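PDB 3LLC: putative hydrolase, which probably hydrolyses acyl esters and thioesters, removing fatty acids from acylated proteins. Local coordinates for residues A[156-159]-A[160-164]; A[231-234]-A[235-239]; A[98-102]-A[103-107]. One frame throughout, in Å; residues are numbered along the deposited sequence.

Contact 1 (A[156-159]-A[160-164])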
loop_
_atom_site.group_PDB
_atom_site.type_symbol
_atom_site.label_atom_id
_atom_site.label_comp_id
_atom_site.label_asym_id
_atom_site.label_seq_id
_atom_site.Cartn_x
_atom_site.Cartn_y
_atom_site.Cartn_z
ATOM N N PRO A 156 1.694 8.088 19.914
ATOM C CA PRO A 156 0.919 8.485 21.095
ATOM C C PRO A 156 0.655 7.368 22.114
ATOM O O PRO A 156 0.345 7.667 23.247
ATOM C CB PRO A 156 -0.403 8.990 20.509
ATOM C CG PRO A 156 -0.107 9.311 19.112
ATOM C CD PRO A 156 0.972 8.379 18.667
ATOM N N LEU A 157 0.787 6.105 21.718
ATOM C CA LEU A 157 0.531 4.967 22.623
ATOM C C LEU A 157 1.774 4.401 23.285
ATOM O O LEU A 157 1.642 3.577 24.176
ATOM C CB LEU A 157 -0.180 3.836 21.870
ATOM C CG LEU A 157 -1.556 4.184 21.312
ATOM C CD1 LEU A 157 -2.055 3.065 20.430
ATOM C CD2 LEU A 157 -2.543 4.515 22.435
ATOM N N LEU A 158 2.973 4.831 22.883
ATOM C CA LEU A 158 4.201 4.279 23.443
ATOM C C LEU A 158 4.391 4.663 24.899
ATOM O O LEU A 158 4.136 5.807 25.295
ATOM C CB LEU A 158 5.439 4.748 22.672
ATOM C CG LEU A 158 5.633 4.308 21.224
ATOM C CD1 LEU A 158 6.922 4.935 20.675
ATOM C CD2 LEU A 158 5.681 2.814 21.113
ATOM N N GLY A 159 4.859 3.702 25.691
ATOM C CA GLY A 159 5.175 3.931 27.104
ATOM C C GLY A 159 6.666 3.813 27.323
ATOM O O GLY A 159 7.446 3.744 26.366
ATOM N N ASP A 160 7.082 3.782 28.583
ATOM C CA ASP A 160 8.497 3.666 28.880
ATOM C C ASP A 160 9.063 2.273 28.551
ATOM O O ASP A 160 10.213 2.187 28.162
ATOM C CB ASP A 160 8.782 4.082 30.327
ATOM C CG ASP A 160 8.365 5.517 30.597
ATOM O OD1 ASP A 160 7.143 5.790 30.536
ATOM O OD2 ASP A 160 9.246 6.367 30.854
ATOM N N ARG A 161 8.273 1.203 28.673
ATOM C CA ARG A 161 8.706 -0.130 28.190
ATOM C C ARG A 161 9.201 0.006 26.716
ATOM O O ARG A 161 10.372 -0.226 26.398
ATOM C CB ARG A 161 7.564 -1.197 28.271
ATOM C CG ARG A 161 7.927 -2.595 27.616
ATOM C CD ARG A 161 6.823 -3.700 27.643
ATOM N NE ARG A 161 5.781 -3.589 26.607
ATOM C CZ ARG A 161 5.926 -3.871 25.301
ATOM N NH1 ARG A 161 7.091 -4.276 24.796
ATOM N NH2 ARG A 161 4.892 -3.726 24.477
ATOM N N GLU A 162 8.298 0.429 25.843
ATOM C CA GLU A 162 8.606 0.489 24.409
ATOM C C GLU A 162 9.783 1.437 24.102
ATOM O O GLU A 162 10.651 1.104 23.288
ATOM C CB GLU A 162 7.380 0.891 23.609
ATOM C CG GLU A 162 6.245 -0.140 23.536
ATOM C CD GLU A 162 5.188 0.032 24.636
ATOM O OE1 GLU A 162 5.533 0.521 25.736
ATOM O OE2 GLU A 162 4.012 -0.326 24.374
ATOM N N ARG A 163 9.828 2.596 24.763
ATOM C CA ARG A 163 10.831 3.624 24.449
ATOM C C ARG A 163 12.252 3.167 24.780
ATOM O O ARG A 163 13.198 3.497 24.042
ATOM C CB ARG A 163 10.511 4.971 25.136
ATOM C CG ARG A 163 9.519 5.853 24.351
ATOM C CD ARG A 163 9.279 7.232 25.018
ATOM N NE ARG A 163 8.617 7.123 26.319
ATOM C CZ ARG A 163 7.309 7.281 26.509
ATOM N NH1 ARG A 163 6.515 7.555 25.489
ATOM N NH2 ARG A 163 6.796 7.157 27.723
ATOM N N ALA A 164 12.400 2.410 25.866
ATOM C CA ALA A 164 13.705 1.887 26.253
ATOM C C ALA A 164 14.119 0.721 25.361
ATOM O O ALA A 164 15.301 0.606 25.027
ATOM C CB ALA A 164 13.734 1.471 27.736
#
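Gly159 and Glu162 open the first turn of helix 160-169, with Gly159 at its N-cap position. Two hydrogen bonds fix this start. The amide N of Gly159 reaches OE1 of Glu162 at 3.3 Å, with an N-H...O angle of 147°; the N-H comes in from above the carboxylate plane. The Glu162 chain makes this possible by folding back on itself, bent at chi2 (92°). This is one half of a capping box, the third helical residue holding the N-cap amide; Gly159 has no side chain to supply the reciprocal half. In the other direction, N of Arg163 donates to O of Gly159 at 3.1 Å, the first regular bond of the helix.

Charged groups gather round the same turn. Arg163 was modelled in two conformers; in one, it curls back at chi3 (-65°) and lays its guanidinium over the Gly159 carbonyl O, while NH2 makes a salt bridge to OD1 of Asp160 at 3.1 Å, with a weak hydrogen bond. Arg161 NH2 lies 3.5 Å from Glu162 OE2, which stands well out of the guanidinium plane, so charge alone links them. Arg161 also bridges to Glu165 and Glu174, and probably offsets the repulsion between Glu162 and Glu174.

The apolar part is Leu158, whose CD2 packs on CB of Glu162 at 3.6 Å.

At the surface, the turn joins the loop after helix 149-154 to helix 160-169, and Leu158 and Glu162 both lean on Phe172 of strand 171-174, in what is probably the cap inserted between strands 136-143 and 209-214.

Contact 2 (A[231-234]-A[235-239])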
loop_
_atom_site.group_PDB
_atom_site.type_symbol
_atom_site.label_atom_id
_atom_site.label_comp_id
_atom_site.label_asym_id
_atom_site.label_seq_id
_atom_site.Cartn_x
_atom_site.Cartn_y
_atom_site.Cartn_z
ATOM N N HIS A 231 -7.432 15.983 4.315
ATOM C CA HIS A 231 -6.142 16.311 3.678
ATOM C C HIS A 231 -6.128 16.035 2.146
ATOM O O HIS A 231 -5.087 16.150 1.499
ATOM C CB HIS A 231 -5.002 15.598 4.400
ATOM C CG HIS A 231 -4.730 16.164 5.758
ATOM N ND1 HIS A 231 -5.414 15.741 6.886
ATOM C CD2 HIS A 231 -3.950 17.200 6.156
ATOM C CE1 HIS A 231 -5.024 16.471 7.926
ATOM N NE2 HIS A 231 -4.167 17.386 7.504
ATOM N N LEU A 232 -7.276 15.646 1.594
ATOM C CA LEU A 232 -7.387 15.330 0.152
ATOM C C LEU A 232 -8.135 16.434 -0.578
ATOM O O LEU A 232 -8.656 17.357 0.042
ATOM C CB LEU A 232 -8.041 13.952 -0.063
ATOM C CG LEU A 232 -7.216 12.708 0.246
ATOM C CD1 LEU A 232 -8.099 11.451 0.230
ATOM C CD2 LEU A 232 -6.029 12.585 -0.734
ATOM N N PRO A 233 -8.097 16.416 -1.920
ATOM C CA PRO A 233 -8.718 17.512 -2.647
ATOM C C PRO A 233 -10.224 17.644 -2.365
ATOM O O PRO A 233 -10.877 16.677 -1.928
ATOM C CB PRO A 233 -8.477 17.127 -4.119
ATOM C CG PRO A 233 -7.205 16.360 -4.096
ATOM C CD PRO A 233 -7.328 15.527 -2.821
ATOM N N ALA A 234 -10.758 18.829 -2.632
ATOM C CA ALA A 234 -12.188 19.107 -2.441
ATOM C C ALA A 234 -13.147 18.457 -3.496
ATOM O O ALA A 234 -14.359 18.672 -3.438
ATOM C CB ALA A 234 -12.407 20.654 -2.373
ATOM N N ASP A 235 -12.594 17.718 -4.460
ATOM C CA ASP A 235 -13.370 17.088 -5.530
ATOM C C ASP A 235 -12.929 15.636 -5.741
ATOM O O ASP A 235 -11.770 15.254 -5.439
ATOM C CB ASP A 235 -13.182 17.855 -6.842
ATOM C CG ASP A 235 -11.756 17.770 -7.359
ATOM O OD1 ASP A 235 -10.868 18.437 -6.786
ATOM O OD2 ASP A 235 -11.523 17.016 -8.324
ATOM N N ASP A 236 -13.850 14.831 -6.249
ATOM C CA ASP A 236 -13.570 13.469 -6.688
ATOM C C ASP A 236 -13.021 12.556 -5.605
ATOM O O ASP A 236 -12.126 11.751 -5.889
ATOM C CB ASP A 236 -12.555 13.531 -7.851
ATOM C CG ASP A 236 -13.055 12.859 -9.116
ATOM O OD1 ASP A 236 -13.966 11.988 -9.034
ATOM O OD2 ASP A 236 -12.514 13.206 -10.199
ATOM N N VAL A 237 -13.526 12.687 -4.374
ATOM C CA VAL A 237 -13.121 11.785 -3.255
ATOM C C VAL A 237 -14.412 11.193 -2.666
ATOM O O VAL A 237 -15.381 11.927 -2.424
ATOM C CB VAL A 237 -12.308 12.550 -2.176
ATOM C CG1 VAL A 237 -12.029 11.665 -0.970
ATOM C CG2 VAL A 237 -10.980 13.063 -2.765
ATOM N N VAL A 238 -14.411 9.868 -2.445
ATOM C CA VAL A 238 -15.559 9.164 -1.863
ATOM C C VAL A 238 -15.027 8.305 -0.718
ATOM O O VAL A 238 -13.956 7.676 -0.844
ATOM C CB VAL A 238 -16.277 8.311 -2.890
ATOM C CG1 VAL A 238 -17.381 7.447 -2.240
ATOM C CG2 VAL A 238 -16.924 9.206 -4.001
ATOM N N LEU A 239 -15.748 8.313 0.411
ATOM C CA LEU A 239 -15.373 7.460 1.584
ATOM C C LEU A 239 -16.583 6.541 1.916
ATOM O O LEU A 239 -17.671 7.028 2.177
ATOM C CB LEU A 239 -14.989 8.339 2.787
ATOM C CG LEU A 239 -14.896 7.618 4.174
ATOM C CD1 LEU A 239 -13.837 6.486 4.150
ATOM C CD2 LEU A 239 -14.698 8.582 5.304
#
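From Leu232 and Pro233 the backbone runs extended, bends at Ala234, and turns back through Asp236, whose phi is positive at 59°, so that Val237 enters its strand facing the residues that began the turn.

Val237 fills the inside of the bend with both methyls. CG2 reaches CB of Leu232 at 4.1 Å and lies 3.7 Å from the carbonyl O of Pro233, with the proline ring's CD a little farther off. The other methyl, CG1, touches CD1 of Leu232 at 4.1 Å. With CG1 placed anti to the backbone N (chi1 174°), one methyl goes to the tip of the leucine and the other to its root, and the two side chains cross at about a right angle. These are easy van der Waals distances, apolar packing without strain.

Earlier in the turn, Asp235 was modelled in two conformers. In one of them CG is tucked into the notch flanked by N and C (chi1 66°), which swings OD1 back along the chain to CB of Pro233, 3.8 Å away; resting on one copy, this contact is doubtful.

The bend is the second connection of a beta-alpha-beta crossover, from strand 209-214 through helix 222-230 to the parallel strand 237-242, an outermost strand of the main sheet. Leu232 continues inward onto Ile211 of strand 209-214 and, with Pro233, onto Thr205. Backbone bonds from Asp236 and Val238 to Val209 start the pairing of the two strands.

Contact 3 (A[98-102]-A[103-107])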
loop_
_atom_site.group_PDB
_atom_site.type_symbol
_atom_site.label_atom_id
_atom_site.label_comp_id
_atom_site.label_asym_id
_atom_site.label_seq_id
_atom_site.Cartn_x
_atom_site.Cartn_y
_atom_site.Cartn_z
ATOM N N ALA A 98 10.210 1.367 -8.485
ATOM C CA ALA A 98 11.041 0.577 -9.388
ATOM C C ALA A 98 10.229 -0.464 -10.186
ATOM O O ALA A 98 10.511 -0.738 -11.357
ATOM C CB ALA A 98 12.210 -0.111 -8.631
ATOM N N VAL A 99 9.248 -1.068 -9.534
ATOM C CA VAL A 99 8.409 -2.062 -10.197
ATOM C C VAL A 99 7.567 -1.353 -11.280
ATOM O O VAL A 99 7.518 -1.797 -12.439
ATOM C CB VAL A 99 7.526 -2.788 -9.179
ATOM C CG1 VAL A 99 6.395 -3.555 -9.908
ATOM C CG2 VAL A 99 8.410 -3.722 -8.328
ATOM N N LEU A 100 6.969 -0.215 -10.921
ATOM C CA LEU A 100 6.213 0.559 -11.907
ATOM C C LEU A 100 7.088 1.001 -13.089
ATOM O O LEU A 100 6.661 0.871 -14.250
ATOM C CB LEU A 100 5.489 1.745 -11.248
ATOM C CG LEU A 100 4.429 2.462 -12.088
ATOM C CD1 LEU A 100 3.145 1.646 -12.172
ATOM C CD2 LEU A 100 4.160 3.813 -11.489
ATOM N N ASP A 101 8.308 1.488 -12.827
ATOM C CA ASP A 101 9.215 1.923 -13.889
ATOM C C ASP A 101 9.762 0.773 -14.753
ATOM O O ASP A 101 10.203 0.988 -15.900
ATOM C CB ASP A 101 10.392 2.722 -13.315
ATOM C CG ASP A 101 9.957 4.082 -12.696
ATOM O OD1 ASP A 101 8.800 4.536 -12.929
ATOM O OD2 ASP A 101 10.784 4.701 -11.974
ATOM N N HIS A 102 9.737 -0.448 -14.219
ATOM C CA HIS A 102 10.191 -1.614 -14.985
ATOM C C HIS A 102 9.160 -1.962 -16.078
ATOM O O HIS A 102 9.524 -2.272 -17.184
ATOM C CB HIS A 102 10.420 -2.805 -14.048
ATOM C CG HIS A 102 10.972 -4.030 -14.721
ATOM N ND1 HIS A 102 12.318 -4.194 -14.988
ATOM C CD2 HIS A 102 10.362 -5.157 -15.166
ATOM C CE1 HIS A 102 12.507 -5.354 -15.600
ATOM N NE2 HIS A 102 11.341 -5.966 -15.702
ATOM N N PHE A 103 7.876 -1.930 -15.729
ATOM C CA PHE A 103 6.788 -2.340 -16.619
ATOM C C PHE A 103 6.158 -1.190 -17.408
ATOM O O PHE A 103 5.620 -1.419 -18.486
ATOM C CB PHE A 103 5.725 -3.068 -15.793
ATOM C CG PHE A 103 6.211 -4.384 -15.230
ATOM C CD1 PHE A 103 6.446 -5.452 -16.088
ATOM C CD2 PHE A 103 6.440 -4.548 -13.876
ATOM C CE1 PHE A 103 6.904 -6.669 -15.594
ATOM C CE2 PHE A 103 6.888 -5.760 -13.378
ATOM C CZ PHE A 103 7.115 -6.822 -14.239
ATOM N N LYS A 104 6.225 0.028 -16.864
ATOM C CA LYS A 104 5.777 1.268 -17.551
ATOM C C LYS A 104 4.377 1.204 -18.158
ATOM O O LYS A 104 4.214 1.471 -19.338
ATOM C CB LYS A 104 6.747 1.634 -18.669
ATOM C CG LYS A 104 8.122 2.029 -18.206
ATOM C CD LYS A 104 9.045 2.269 -19.408
ATOM C CE LYS A 104 10.183 3.223 -19.054
ATOM N NZ LYS A 104 10.863 2.899 -17.759
ATOM N N PRO A 105 3.365 0.838 -17.376
ATOM C CA PRO A 105 2.011 0.845 -17.914
ATOM C C PRO A 105 1.614 2.274 -18.307
ATOM O O PRO A 105 2.065 3.245 -17.667
ATOM C CB PRO A 105 1.175 0.324 -16.743
ATOM C CG PRO A 105 1.962 0.720 -15.549
ATOM C CD PRO A 105 3.381 0.513 -15.943
ATOM N N GLU A 106 0.822 2.409 -19.372
ATOM C CA GLU A 106 0.370 3.744 -19.814
ATOM C C GLU A 106 -0.508 4.443 -18.768
ATOM O O GLU A 106 -0.324 5.632 -18.491
ATOM C CB GLU A 106 -0.369 3.671 -21.160
ATOM C CG GLU A 106 0.423 2.988 -22.256
ATOM C CD GLU A 106 -0.166 3.216 -23.655
ATOM O OE1 GLU A 106 -1.138 4.002 -23.811
ATOM O OE2 GLU A 106 0.353 2.583 -24.591
ATOM N N LYS A 107 -1.399 3.680 -18.130
ATOM C CA LYS A 107 -2.319 4.190 -17.112
ATOM C C LYS A 107 -2.290 3.180 -15.961
ATOM O O LYS A 107 -2.238 1.974 -16.207
ATOM C CB LYS A 107 -3.753 4.300 -17.656
ATOM C CG LYS A 107 -4.018 5.493 -18.567
ATOM C CD LYS A 107 -5.497 5.583 -19.012
#
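Helix 89-103 ends here, where Lys104 leaves helical geometry with a positive phi (50°) and Pro105 leads the chain toward strand 107-113. The last turn is closed by Lys104 N, which gives a hydrogen bond to O of Leu100 at 2.8 Å; Phe103 N makes a weaker one to Val99 O.

His102 and Phe103 form a T-shaped pair, ring centroids 4.9 Å apart and planes at 84°. The imidazole points its CD2 at the middle of the phenyl face, while Val99 CG1 lies beside Phe103 CD2 at 4.1 Å. Another edge-to-face partner of Phe103 is His12 of strand 9-16. In one of its two modelled conformers, Leu100 puts CD1 against CG of Pro105 at 3.7 Å, bridging the helix to the loop.

Lys104 bends at chi4 (47°) and brings NZ back to the carbonyl O of Asp101, 2.7 Å away and in the carbonyl plane. The carboxylate of Asp101 is instead engaged by Arg130. A lysine ammonium on a carbonyl of the last turn would probably complement the partial negative charge at this helix end, adding an electrostatic element to the backbone capping.

In the fold
Along the chain the order is contact 3, contact 1, contact 2, all in the alpha/beta hydrolase fold. Contacts 3 and 2 both serve the main sheet: one leads from helix 89-103 into the inner strand 107-113, the other from helix 222-230 into the outermost strand 237-242, and their centres are about 26 Å apart. Contact 1 lies at the start of helix 160-169, in the region between strands 136-143 and 209-214; its centre is about 40 Å from that of contact 3, across the chain's centre, and about 34 Å from that of contact 2. Contacts 2 and 3 are thus helix-to-strand connections of the main sheet, while contact 1 belongs to the probable cap insertion.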